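Local structure of 3-hydroxyadipyl-CoA dehydrogenase (Escherichia coli, 3MOG) at residues 200-205 / 228-233; 205-210 / 261-266; 153-158 / 167-172; 87-92 / 139-144; 404-409 / 463-468. The protein oxidises (3S)-3-hydroxyadipyl-CoA to 3-oxoadipyl-CoA with NAD+ as the hydride acceptor, a step in phenylacetate degradation. One frame throughout, in Å; residues are numbered along the deposited sequence.

Contact 1: 200-205 / 228-233; sequences SEAWRA and MGPLEL
The CD2 methyl of L231 sits over one face of the W203 indole, 3.8 Å from the centroid of the six-membered ring and only 7° off its normal, a CH-pi contact. L231 CG lies beside its own backbone N (chi1 -60°), which brings this branch in over the benzo ring. W203 is placed for this by a first torsion of -64°, with CG anti to the carbonyl carbon. The same methyl also touches A202, 3.8 Å from CD2 of L231 to CB of A202, and is thus held between a ring face and a small residue. On A202 CB the pyrrolidine of P230 closes in as well, its CG at 3.6 Å. A serine in place of W203 would probably leave the L231 methyl without its aromatic face and open a gap beside helix 263-270. P230 and L231 start helix 230-237, whose first turn packs against helix 196-207; helix 213-223 touches P230 and L231, while W203 reaches on to V264, Q265 and L268 of helix 263-270.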
# COMPACT_ATOMS: atom_id res chain seq x y z
N SER C 200 -14.02 -7.41 8.66
CA SER C 200 -12.77 -6.74 9.04
C SER C 200 -12.91 -5.74 10.18
O SER C 200 -11.95 -5.50 10.92
CB SER C 200 -12.11 -6.10 7.82
OG SER C 200 -12.85 -5.00 7.34
N GLU C 201 -14.10 -5.15 10.34
CA GLU C 201 -14.30 -4.33 11.55
C GLU C 201 -14.24 -5.15 12.86
O GLU C 201 -13.63 -4.71 13.85
CB GLU C 201 -15.54 -3.43 11.46
CG GLU C 201 -15.35 -2.22 10.52
CD GLU C 201 -14.17 -1.33 10.90
OE1 GLU C 201 -13.45 -0.86 10.00
OE2 GLU C 201 -13.96 -1.08 12.11
N ALA C 202 -14.80 -6.35 12.83
CA ALA C 202 -14.73 -7.31 13.95
C ALA C 202 -13.30 -7.76 14.31
O ALA C 202 -12.92 -7.75 15.48
CB ALA C 202 -15.54 -8.49 13.63
N TRP C 203 -12.51 -8.16 13.32
CA TRP C 203 -11.09 -8.48 13.56
C TRP C 203 -10.30 -7.33 14.21
O TRP C 203 -9.48 -7.56 15.11
CB TRP C 203 -10.40 -8.93 12.29
CG TRP C 203 -10.96 -10.21 11.71
CD1 TRP C 203 -11.54 -10.37 10.49
CD2 TRP C 203 -10.97 -11.50 12.34
NE1 TRP C 203 -11.92 -11.69 10.31
CE2 TRP C 203 -11.59 -12.40 11.44
CE3 TRP C 203 -10.51 -11.99 13.58
CZ2 TRP C 203 -11.77 -13.75 11.73
CZ3 TRP C 203 -10.69 -13.34 13.87
CH2 TRP C 203 -11.31 -14.20 12.95
N ARG C 204 -10.57 -6.10 13.78
CA ARG C 204 -9.92 -4.93 14.37
C ARG C 204 -10.33 -4.72 15.82
O ARG C 204 -9.48 -4.44 16.67
CB ARG C 204 -10.20 -3.68 13.55
CG ARG C 204 -9.18 -3.47 12.46
CD ARG C 204 -9.47 -2.19 11.76
NE ARG C 204 -9.02 -1.02 12.52
CZ ARG C 204 -8.17 -0.13 12.04
NH1 ARG C 204 -7.66 -0.29 10.82
NH2 ARG C 204 -7.82 0.92 12.77
N ALA C 205 -11.62 -4.89 16.09
CA ALA C 205 -12.16 -4.80 17.44
C ALA C 205 -11.53 -5.89 18.31
O ALA C 205 -11.03 -5.61 19.39
CB ALA C 205 -13.70 -4.92 17.42
N MET C 228 -26.36 -13.50 11.62
CA MET C 228 -25.25 -14.07 12.39
C MET C 228 -24.13 -13.04 12.59
O MET C 228 -23.84 -12.26 11.69
CB MET C 228 -24.72 -15.32 11.70
CG MET C 228 -23.57 -16.01 12.45
SD MET C 228 -23.56 -17.79 12.22
CE MET C 228 -25.15 -18.19 12.96
N GLY C 229 -23.54 -13.04 13.78
CA GLY C 229 -22.40 -12.19 14.08
C GLY C 229 -21.22 -12.52 13.18
O GLY C 229 -21.06 -13.68 12.77
N PRO C 230 -20.39 -11.52 12.87
CA PRO C 230 -19.32 -11.72 11.88
C PRO C 230 -18.30 -12.80 12.27
O PRO C 230 -17.85 -13.54 11.42
CB PRO C 230 -18.65 -10.35 11.81
CG PRO C 230 -18.90 -9.73 13.13
CD PRO C 230 -20.31 -10.17 13.48
N LEU C 231 -17.98 -12.93 13.56
CA LEU C 231 -16.90 -13.84 13.96
C LEU C 231 -17.37 -15.30 13.96
O LEU C 231 -16.73 -16.17 13.38
CB LEU C 231 -16.29 -13.41 15.29
CG LEU C 231 -15.68 -11.99 15.28
CD1 LEU C 231 -15.54 -11.43 16.67
CD2 LEU C 231 -14.32 -11.97 14.59
N GLU C 232 -18.54 -15.54 14.54
CA GLU C 232 -19.20 -16.84 14.41
C GLU C 232 -19.41 -17.26 12.94
O GLU C 232 -19.16 -18.41 12.60
CB GLU C 232 -20.53 -16.84 15.16
CG GLU C 232 -21.19 -18.20 15.20
CD GLU C 232 -22.45 -18.24 16.04
OE1 GLU C 232 -22.70 -17.28 16.81
OE2 GLU C 232 -23.19 -19.24 15.92
N LEU C 233 -19.85 -16.33 12.09
CA LEU C 233 -20.00 -16.59 10.66
C LEU C 233 -18.67 -16.95 9.99
O LEU C 233 -18.64 -17.83 9.14
CB LEU C 233 -20.66 -15.41 9.93
CG LEU C 233 -21.08 -15.57 8.46
CD1 LEU C 233 -22.23 -16.55 8.32
CD2 LEU C 233 -21.46 -14.23 7.85

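Contact 2: 205-210 / 261-266; sequences ALEEQV and PSLVQQ
E207, in the last turn of helix 196-207, meets the capped N-terminus of helix 263-270, where S262 is the N-cap residue. Two waters carry the polar part of the contact. Water 1 donates to OE1 of E207 at 2.9 Å and accepts from the backbone N of L263, also at 2.9 Å. Water 2 donates to the same OE1 at 2.8 Å and is hydrogen-bonded to OG of S262. One carboxylate oxygen therefore receives two water bonds, which should restrict rotation of the group, and its charge lies close to a helix N-terminus, where it would probably be favoured. The cap itself is closed by V264 N donating to S262 OG at 3.1 Å, a bent bond with an angle of 136° at the hydrogen.

Nearer the backbone of E207 the contact is apolar. The E207 chain runs extended, CG anti to the backbone N (chi1 -167°), and its CB and CG lie alongside CG2 of V264, each at 3.8 Å. K407 of a second subunit packs against E207 and E208, so the contact lies beside a subunit interface. Just past E207 the chain turns with Q209 as the C' residue of a Schellman motif, V210 N bonding to A205 O and Q209 N to L206 O. E207, just ahead of the Schellman turn that ends helix 196-207, thus meets the serine N-cap of helix 263-270 through water.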
# COMPACT_ATOMS: atom_id res chain seq x y z
N ALA C 205 -11.62 -4.89 16.09
CA ALA C 205 -12.16 -4.80 17.44
C ALA C 205 -11.53 -5.89 18.31
O ALA C 205 -11.03 -5.61 19.39
CB ALA C 205 -13.70 -4.92 17.42
N LEU C 206 -11.50 -7.11 17.78
CA LEU C 206 -10.86 -8.26 18.43
C LEU C 206 -9.37 -8.06 18.73
O LEU C 206 -8.92 -8.40 19.82
CB LEU C 206 -11.05 -9.51 17.58
CG LEU C 206 -10.99 -10.88 18.25
CD1 LEU C 206 -11.57 -10.85 19.66
CD2 LEU C 206 -11.77 -11.83 17.37
N GLU C 207 -8.62 -7.48 17.78
CA GLU C 207 -7.18 -7.26 17.95
C GLU C 207 -6.91 -6.22 19.02
O GLU C 207 -5.86 -6.24 19.65
CB GLU C 207 -6.52 -6.84 16.62
CG GLU C 207 -4.98 -6.89 16.59
CD GLU C 207 -4.38 -6.74 15.19
OE1 GLU C 207 -5.12 -6.43 14.24
OE2 GLU C 207 -3.16 -6.95 15.04
N GLU C 208 -7.85 -5.30 19.22
CA GLU C 208 -7.67 -4.28 20.25
C GLU C 208 -8.37 -4.57 21.59
O GLU C 208 -8.35 -3.73 22.48
CB GLU C 208 -8.03 -2.90 19.71
CG GLU C 208 -6.91 -2.26 18.90
CD GLU C 208 -7.28 -0.91 18.29
OE1 GLU C 208 -7.61 0.02 19.04
OE2 GLU C 208 -7.23 -0.78 17.05
N GLN C 209 -8.94 -5.78 21.72
CA GLN C 209 -9.63 -6.27 22.95
C GLN C 209 -10.73 -5.32 23.43
O GLN C 209 -10.89 -5.04 24.64
CB GLN C 209 -8.62 -6.60 24.08
CG GLN C 209 -7.66 -7.77 23.75
CD GLN C 209 -6.51 -7.90 24.75
OE1 GLN C 209 -5.34 -7.96 24.36
NE2 GLN C 209 -6.83 -7.93 26.04
N VAL C 210 -11.49 -4.80 22.46
CA VAL C 210 -12.60 -3.90 22.70
C VAL C 210 -13.66 -4.64 23.48
O VAL C 210 -14.24 -4.09 24.40
CB VAL C 210 -13.20 -3.42 21.35
CG1 VAL C 210 -14.46 -2.61 21.54
CG2 VAL C 210 -12.17 -2.61 20.61
N PRO C 261 -6.02 -7.51 5.28
CA PRO C 261 -6.25 -8.72 6.09
C PRO C 261 -5.87 -8.52 7.57
O PRO C 261 -5.23 -7.53 7.92
CB PRO C 261 -5.37 -9.78 5.41
CG PRO C 261 -5.18 -9.24 3.99
CD PRO C 261 -5.08 -7.75 4.18
N SER C 262 -6.29 -9.46 8.42
CA SER C 262 -5.98 -9.41 9.86
C SER C 262 -4.87 -10.41 10.25
O SER C 262 -4.92 -11.56 9.83
CB SER C 262 -7.24 -9.75 10.66
OG SER C 262 -7.02 -9.65 12.05
N LEU C 263 -3.92 -9.98 11.09
CA LEU C 263 -2.94 -10.94 11.66
C LEU C 263 -3.62 -11.92 12.62
O LEU C 263 -3.12 -13.02 12.84
CB LEU C 263 -1.79 -10.24 12.40
CG LEU C 263 -0.83 -9.33 11.63
CD1 LEU C 263 -0.24 -8.37 12.64
CD2 LEU C 263 0.28 -10.09 10.88
N VAL C 264 -4.76 -11.51 13.19
CA VAL C 264 -5.54 -12.37 14.07
C VAL C 264 -6.18 -13.50 13.28
O VAL C 264 -6.18 -14.65 13.73
CB VAL C 264 -6.62 -11.59 14.86
CG1 VAL C 264 -7.35 -12.51 15.85
CG2 VAL C 264 -5.98 -10.43 15.60
N GLN C 265 -6.71 -13.18 12.10
CA GLN C 265 -7.28 -14.21 11.23
C GLN C 265 -6.20 -15.10 10.63
O GLN C 265 -6.34 -16.33 10.64
CB GLN C 265 -8.18 -13.63 10.13
CG GLN C 265 -9.07 -14.71 9.50
CD GLN C 265 -10.02 -14.18 8.44
OE1 GLN C 265 -9.74 -13.17 7.78
NE2 GLN C 265 -11.13 -14.89 8.23
N GLN C 266 -5.15 -14.48 10.11
CA GLN C 266 -4.01 -15.21 9.53
C GLN C 266 -3.49 -16.24 10.52
O GLN C 266 -3.30 -17.39 10.15
CB GLN C 266 -2.85 -14.25 9.16
CG GLN C 266 -1.73 -14.97 8.40
CD GLN C 266 -0.62 -14.08 7.90
OE1 GLN C 266 -0.39 -14.00 6.69
NE2 GLN C 266 0.08 -13.41 8.81
O HOH W 1 -3.63 -7.24 11.91
O HOH W 2 -7.29 -6.90 12.58

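Contact 3: 153-158 / 167-172; sequences VEVVSG and EQLCEL
Next to V155, which packs against L169 and C170, E154 has its OE2 gripped by two backbone amides, those of I190 and V191, while its OE1 is hydrogen-bonded to H142 ND1 of the adjoining strand. These bonds should hold the E154 carboxylate in place; the contact with the helix is made by V155, which contributes more than half of the surface buried between the two segments.

The V155 side chain points at the helix with both methyls engaged, and each takes a different residue. CG1, anti to the backbone N at chi1 176°, lies 4.0 Å from CB of L169. CG2, on the other branch, stands at the same 4.0 Å from SG of C170. The fork of the valine therefore spans two consecutive helix residues, and the V155 and C170 CA atoms come to 7.1 Å. The segments belong to a beta-alpha-beta unit, strand 152-157, helix 163-175 and strand 179-184, with the helix packed on the sheet of the NAD-binding Rossmann-type domain.

Further along the helix surface, L169 reaches A139 and L141 of strand 138-143 and also L115 and T117 of strand 115-118, whereas C170 touches P180 and R182 of strand 179-184. E167, nearly one turn before C170, forms a salt bridge to R182 through its OE2.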
# COMPACT_ATOMS: atom_id res chain seq x y z
N VAL C 153 -28.39 -14.73 -7.93
CA VAL C 153 -27.25 -14.96 -8.83
C VAL C 153 -26.69 -13.64 -9.37
O VAL C 153 -27.44 -12.73 -9.68
CB VAL C 153 -27.49 -16.08 -9.93
CG1 VAL C 153 -28.92 -16.33 -10.16
CG2 VAL C 153 -26.73 -15.80 -11.24
N GLU C 154 -25.37 -13.54 -9.41
CA GLU C 154 -24.70 -12.39 -9.99
C GLU C 154 -24.38 -12.71 -11.45
O GLU C 154 -23.68 -13.70 -11.74
CB GLU C 154 -23.43 -12.08 -9.20
CG GLU C 154 -23.69 -11.61 -7.78
CD GLU C 154 -22.41 -11.32 -6.99
OE1 GLU C 154 -21.61 -12.26 -6.79
OE2 GLU C 154 -22.22 -10.16 -6.57
N VAL C 155 -24.93 -11.92 -12.36
CA VAL C 155 -24.71 -12.09 -13.79
C VAL C 155 -23.57 -11.15 -14.19
O VAL C 155 -23.72 -9.94 -14.20
CB VAL C 155 -25.97 -11.76 -14.62
CG1 VAL C 155 -25.67 -11.87 -16.12
CG2 VAL C 155 -27.14 -12.68 -14.25
N VAL C 156 -22.42 -11.72 -14.50
CA VAL C 156 -21.21 -10.91 -14.55
C VAL C 156 -20.72 -10.66 -15.96
O VAL C 156 -20.42 -11.61 -16.70
CB VAL C 156 -20.08 -11.56 -13.74
CG1 VAL C 156 -18.98 -10.56 -13.49
CG2 VAL C 156 -20.62 -12.07 -12.44
N SER C 157 -20.66 -9.39 -16.35
CA SER C 157 -20.11 -9.03 -17.66
C SER C 157 -18.60 -8.89 -17.61
O SER C 157 -18.03 -8.17 -16.78
CB SER C 157 -20.72 -7.74 -18.19
OG SER C 157 -22.12 -7.86 -18.39
N GLY C 158 -17.93 -9.60 -18.52
CA GLY C 158 -16.55 -9.29 -18.85
C GLY C 158 -16.56 -8.13 -19.82
O GLY C 158 -17.63 -7.67 -20.25
N GLU C 167 -29.18 -10.11 -20.76
CA GLU C 167 -30.65 -10.13 -20.71
C GLU C 167 -31.18 -11.55 -20.75
O GLU C 167 -32.11 -11.89 -20.02
CB GLU C 167 -31.24 -9.36 -21.90
CG GLU C 167 -31.03 -7.86 -21.89
CD GLU C 167 -31.64 -7.17 -20.68
OE1 GLU C 167 -32.77 -7.53 -20.27
OE2 GLU C 167 -30.98 -6.24 -20.16
N GLN C 168 -30.60 -12.37 -21.63
CA GLN C 168 -30.92 -13.79 -21.74
C GLN C 168 -30.67 -14.49 -20.40
O GLN C 168 -31.57 -15.18 -19.88
CB GLN C 168 -30.11 -14.45 -22.86
CG GLN C 168 -30.64 -14.22 -24.27
CD GLN C 168 -29.82 -14.96 -25.33
OE1 GLN C 168 -29.12 -14.34 -26.14
NE2 GLN C 168 -29.90 -16.29 -25.32
N LEU C 169 -29.48 -14.28 -19.84
CA LEU C 169 -29.13 -14.90 -18.54
C LEU C 169 -30.00 -14.45 -17.38
O LEU C 169 -30.38 -15.27 -16.54
CB LEU C 169 -27.64 -14.72 -18.21
CG LEU C 169 -26.73 -15.44 -19.21
CD1 LEU C 169 -25.26 -15.20 -18.87
CD2 LEU C 169 -27.06 -16.94 -19.27
N CYS C 170 -30.34 -13.15 -17.34
CA CYS C 170 -31.27 -12.61 -16.33
C CYS C 170 -32.66 -13.24 -16.45
O CYS C 170 -33.22 -13.71 -15.45
CB CYS C 170 -31.38 -11.08 -16.41
SG CYS C 170 -29.89 -10.20 -15.83
N GLU C 171 -33.20 -13.23 -17.67
CA GLU C 171 -34.52 -13.83 -17.93
C GLU C 171 -34.56 -15.31 -17.56
O GLU C 171 -35.52 -15.78 -16.95
CB GLU C 171 -34.93 -13.66 -19.40
CG GLU C 171 -36.39 -14.04 -19.64
CD GLU C 171 -36.91 -13.63 -21.00
OE1 GLU C 171 -36.20 -13.84 -22.01
OE2 GLU C 171 -38.05 -13.13 -21.06
N LEU C 172 -33.49 -16.03 -17.89
CA LEU C 172 -33.42 -17.46 -17.60
C LEU C 172 -33.39 -17.76 -16.09
O LEU C 172 -34.13 -18.65 -15.62
CB LEU C 172 -32.24 -18.09 -18.34
CG LEU C 172 -31.98 -19.58 -18.10
CD1 LEU C 172 -33.02 -20.46 -18.79
CD2 LEU C 172 -30.60 -19.90 -18.61

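Contact 4: 87-92 / 139-144; sequences LVIEAA and AGLHFF
I89 and L141 supply most of the buried surface, in nearly equal shares, and F143 adds a smaller one. The tip of I89 does the reaching: its CD1 lies 3.9 Å from CD2 of L141, and its CG1 follows at 4.1 Å from the same methyl. CG1 of I89 stands anti to the carbonyl carbon (chi1 -55°), with the chain then extended to CD1 (chi2 167°), which carries the terminal methyl across to the other strand. The L141 methyl lies against the ethyl branch of the isoleucine. I89 CD1 also approaches F143, 4.5 Å from CE1 of its ring, and L87 adds a looser contact through CD2, 4.4 Å from CD2 of L141.

The strands carrying these residues are not sheet neighbours. Strand 115-118 runs between them, and the axes of 87-90 and 139-143 approach to 8.1 Å at an angle of 60°, reflecting the twist of the Rossmann-type sheet. The side chains meet over the intervening strand, where T117 touches both L87 and I89. L169 and L172 of helix 163-175 lie against L87. Every touching atom is carbon and every touching residue is buried, which implies that the direct contact between the two segments rests on hydrophobic burial, without directional bonds between them.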
# COMPACT_ATOMS: atom_id res chain seq x y z
N LEU C 87 -26.53 -23.55 -23.26
CA LEU C 87 -25.88 -22.90 -22.13
C LEU C 87 -24.98 -23.90 -21.43
O LEU C 87 -25.39 -25.02 -21.13
CB LEU C 87 -26.91 -22.33 -21.13
CG LEU C 87 -26.35 -21.84 -19.77
CD1 LEU C 87 -25.41 -20.65 -19.93
CD2 LEU C 87 -27.42 -21.51 -18.77
N VAL C 88 -23.75 -23.48 -21.20
CA VAL C 88 -22.82 -24.22 -20.38
C VAL C 88 -22.54 -23.40 -19.14
O VAL C 88 -22.22 -22.19 -19.23
CB VAL C 88 -21.50 -24.50 -21.12
CG1 VAL C 88 -20.57 -25.29 -20.22
CG2 VAL C 88 -21.76 -25.28 -22.40
N ILE C 89 -22.67 -24.04 -17.98
CA ILE C 89 -22.30 -23.42 -16.71
C ILE C 89 -21.13 -24.22 -16.10
O ILE C 89 -21.31 -25.35 -15.66
CB ILE C 89 -23.47 -23.37 -15.73
CG1 ILE C 89 -24.67 -22.65 -16.36
CG2 ILE C 89 -23.07 -22.66 -14.42
CD1 ILE C 89 -25.96 -22.82 -15.58
N GLU C 90 -19.96 -23.61 -16.09
CA GLU C 90 -18.73 -24.23 -15.60
C GLU C 90 -18.57 -24.00 -14.11
O GLU C 90 -18.63 -22.87 -13.64
CB GLU C 90 -17.54 -23.65 -16.37
CG GLU C 90 -16.19 -24.22 -16.02
CD GLU C 90 -15.61 -23.67 -14.72
OE1 GLU C 90 -15.66 -22.44 -14.50
OE2 GLU C 90 -15.12 -24.48 -13.92
N ALA C 91 -18.32 -25.06 -13.36
CA ALA C 91 -18.08 -24.95 -11.93
C ALA C 91 -17.06 -26.01 -11.46
O ALA C 91 -17.32 -26.74 -10.51
CB ALA C 91 -19.39 -25.10 -11.18
N ALA C 92 -15.93 -26.09 -12.13
CA ALA C 92 -14.89 -27.06 -11.76
C ALA C 92 -13.70 -26.35 -11.10
O ALA C 92 -13.89 -25.63 -10.11
CB ALA C 92 -14.46 -27.90 -12.96
N ALA C 139 -19.68 -15.11 -20.04
CA ALA C 139 -20.22 -14.31 -18.95
C ALA C 139 -20.09 -15.09 -17.66
O ALA C 139 -19.80 -16.27 -17.68
CB ALA C 139 -21.69 -13.96 -19.21
N GLY C 140 -20.31 -14.42 -16.53
CA GLY C 140 -20.33 -15.11 -15.24
C GLY C 140 -21.76 -15.35 -14.83
O GLY C 140 -22.61 -14.49 -15.03
N LEU C 141 -22.02 -16.52 -14.28
CA LEU C 141 -23.32 -16.82 -13.72
C LEU C 141 -23.04 -17.37 -12.33
O LEU C 141 -22.80 -18.56 -12.14
CB LEU C 141 -24.08 -17.81 -14.62
CG LEU C 141 -25.62 -17.80 -14.59
CD1 LEU C 141 -26.16 -16.47 -15.04
CD2 LEU C 141 -26.19 -18.91 -15.47
N HIS C 142 -23.03 -16.46 -11.35
CA HIS C 142 -22.50 -16.77 -10.04
C HIS C 142 -23.59 -17.08 -9.01
O HIS C 142 -24.25 -16.17 -8.52
CB HIS C 142 -21.62 -15.61 -9.56
CG HIS C 142 -21.03 -15.81 -8.21
ND1 HIS C 142 -21.02 -14.82 -7.24
CD2 HIS C 142 -20.42 -16.88 -7.65
CE1 HIS C 142 -20.43 -15.28 -6.15
NE2 HIS C 142 -20.06 -16.53 -6.37
N PHE C 143 -23.74 -18.37 -8.68
CA PHE C 143 -24.73 -18.85 -7.72
C PHE C 143 -24.12 -18.90 -6.32
O PHE C 143 -22.90 -18.81 -6.17
CB PHE C 143 -25.18 -20.27 -8.08
CG PHE C 143 -25.95 -20.37 -9.37
CD1 PHE C 143 -25.30 -20.38 -10.60
CD2 PHE C 143 -27.34 -20.50 -9.35
CE1 PHE C 143 -26.00 -20.50 -11.78
CE2 PHE C 143 -28.06 -20.62 -10.54
CZ PHE C 143 -27.40 -20.61 -11.75
N PHE C 144 -24.95 -19.09 -5.31
CA PHE C 144 -24.46 -19.14 -3.93
C PHE C 144 -24.85 -20.47 -3.29
O PHE C 144 -25.91 -21.01 -3.58
CB PHE C 144 -25.01 -17.93 -3.14
CG PHE C 144 -24.40 -16.60 -3.56
CD1 PHE C 144 -24.79 -15.96 -4.74
CD2 PHE C 144 -23.41 -16.00 -2.78
CE1 PHE C 144 -24.22 -14.76 -5.14
CE2 PHE C 144 -22.82 -14.80 -3.19
CZ PHE C 144 -23.25 -14.17 -4.37

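Contact 5: 404-409 / 463-468; sequences ALQKGV and LRQRAL
A leucine methyl beside a charged guanidinium is the striking feature here: CD2 of L405 lies 3.5 Å from NH2 of R466. The methyl does not compete for the charge: NH1 of R466 forms a salt bridge with E412, and NH2 has a hydrogen-bond partner beyond the two segments. The leucine and arginine side chains run roughly perpendicular. R466 is extended from CG to NE, which carries its charged end over to the leucine, and L405 meets it with CG anti to the backbone N (chi1 175°). The backbones stay well apart; the nearest CA atoms, of Q406 and L463, are 9.5 Å from each other.

The segment 404-409 is the end of helix 390-406, closed by a Schellman motif in which G408 is the C' residue. V409 N bonds to A404 O at 3.0 Å and G408 N to L405 O at 3.1 Å. Facing it is helix 461-473, and both lie in the second of the C-terminal-type dehydrogenase domains of the chain.

Beside the leucine, Q406 and Q465 approach without pairing, their NE2 atoms 4.4 Å apart. The Q406 amide bonds instead to the start of helix 461-473, NE2 to S461 OG and, weakly, OE1 to L462 N. A third subunit also comes close: its E208 packs against Q406 and K407, and its H451 O receives a hydrogen bond from R464 NE.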
# COMPACT_ATOMS: atom_id res chain seq x y z
N ALA C 404 -18.75 1.19 -4.74
CA ALA C 404 -19.06 0.28 -5.82
C ALA C 404 -20.03 0.93 -6.81
O ALA C 404 -19.86 0.77 -8.03
CB ALA C 404 -19.62 -1.04 -5.28
N LEU C 405 -21.01 1.67 -6.29
CA LEU C 405 -22.01 2.36 -7.13
C LEU C 405 -21.36 3.46 -7.94
O LEU C 405 -21.61 3.58 -9.13
CB LEU C 405 -23.15 2.93 -6.28
CG LEU C 405 -24.23 3.79 -6.97
CD1 LEU C 405 -24.93 3.03 -8.10
CD2 LEU C 405 -25.25 4.28 -5.93
N GLN C 406 -20.47 4.21 -7.30
CA GLN C 406 -19.74 5.29 -7.95
C GLN C 406 -18.82 4.80 -9.07
O GLN C 406 -18.68 5.46 -10.11
CB GLN C 406 -18.94 6.07 -6.92
CG GLN C 406 -18.49 7.42 -7.44
CD GLN C 406 -17.96 8.32 -6.35
OE1 GLN C 406 -17.43 7.86 -5.34
NE2 GLN C 406 -18.11 9.63 -6.56
N LYS C 407 -18.20 3.64 -8.87
CA LYS C 407 -17.30 3.08 -9.88
C LYS C 407 -18.04 2.25 -10.94
O LYS C 407 -17.41 1.60 -11.76
CB LYS C 407 -16.19 2.25 -9.22
CG LYS C 407 -15.38 2.96 -8.17
CD LYS C 407 -14.69 4.18 -8.69
CE LYS C 407 -13.77 4.75 -7.64
NZ LYS C 407 -12.81 3.72 -7.14
N GLY C 408 -19.36 2.27 -10.90
CA GLY C 408 -20.18 1.63 -11.92
C GLY C 408 -20.17 0.12 -11.89
O GLY C 408 -20.41 -0.51 -12.91
N VAL C 409 -19.88 -0.46 -10.72
CA VAL C 409 -19.90 -1.92 -10.55
C VAL C 409 -21.29 -2.50 -10.83
O VAL C 409 -21.39 -3.54 -11.48
CB VAL C 409 -19.41 -2.36 -9.15
CG1 VAL C 409 -19.45 -3.88 -8.99
CG2 VAL C 409 -17.99 -1.86 -8.91
N LEU C 463 -20.47 9.48 -0.99
CA LEU C 463 -21.01 9.76 0.33
C LEU C 463 -21.04 11.26 0.59
O LEU C 463 -22.10 11.77 1.00
CB LEU C 463 -20.27 9.01 1.45
CG LEU C 463 -20.70 9.22 2.91
CD1 LEU C 463 -22.16 8.88 3.18
CD2 LEU C 463 -19.82 8.43 3.85
N ARG C 464 -19.94 11.97 0.34
CA ARG C 464 -19.94 13.45 0.49
C ARG C 464 -21.03 14.06 -0.38
O ARG C 464 -21.76 14.95 0.06
CB ARG C 464 -18.59 14.10 0.15
CG ARG C 464 -17.38 13.52 0.90
CD ARG C 464 -16.16 14.43 0.79
NE ARG C 464 -15.06 13.94 1.60
CZ ARG C 464 -14.87 14.21 2.89
NH1 ARG C 464 -15.71 15.00 3.55
NH2 ARG C 464 -13.83 13.69 3.51
N GLN C 465 -21.13 13.56 -1.62
CA GLN C 465 -22.12 14.00 -2.60
C GLN C 465 -23.54 13.80 -2.08
O GLN C 465 -24.38 14.69 -2.22
CB GLN C 465 -21.90 13.25 -3.92
CG GLN C 465 -22.89 13.54 -5.05
CD GLN C 465 -22.46 12.89 -6.39
OE1 GLN C 465 -23.31 12.48 -7.20
NE2 GLN C 465 -21.14 12.78 -6.61
N ARG C 466 -23.80 12.65 -1.45
CA ARG C 466 -25.14 12.38 -0.93
C ARG C 466 -25.46 13.13 0.37
O ARG C 466 -26.63 13.45 0.62
CB ARG C 466 -25.42 10.89 -0.80
CG ARG C 466 -25.67 10.25 -2.15
CD ARG C 466 -26.38 8.93 -2.01
NE ARG C 466 -26.66 8.38 -3.33
CZ ARG C 466 -27.21 7.20 -3.57
NH1 ARG C 466 -27.55 6.38 -2.58
NH2 ARG C 466 -27.41 6.83 -4.83
N ALA C 467 -24.44 13.41 1.18
CA ALA C 467 -24.60 14.20 2.39
C ALA C 467 -24.97 15.63 2.03
O ALA C 467 -25.87 16.21 2.65
CB ALA C 467 -23.35 14.18 3.22
N LEU C 468 -24.28 16.18 1.04
CA LEU C 468 -24.58 17.51 0.50
C LEU C 468 -26.00 17.65 -0.05
O LEU C 468 -26.62 18.68 0.16
CB LEU C 468 -23.56 17.93 -0.56
CG LEU C 468 -22.28 18.53 0.01
CD1 LEU C 468 -21.14 18.49 -0.98
CD2 LEU C 468 -22.53 19.97 0.49

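Overall arrangement
Contacts 1 and 2 share A205 and helix 196-207, and their centres are 9 Å apart; W203 joins them, packing on S262, V264 and Q265. Contacts 3 and 4, centred 10 Å apart, are joined through neighbouring strands 138-143 and 152-157 of the NAD-binding domain, where V156 O and G140 N lie 2.8 Å apart, a probable backbone hydrogen bond. The H142-E154 pair between them is consistent with the catalytic dyad of the family. Contact 5 belongs to the second C-terminal-type domain, yet its nearest atoms are about 7 Å from contact 3. Contacts 2 and 3 are on opposite sides of the chain's centre, 37 Å between centres. K407 in contact 5 of a neighbouring subunit packs against E207 and E208 of contact 2.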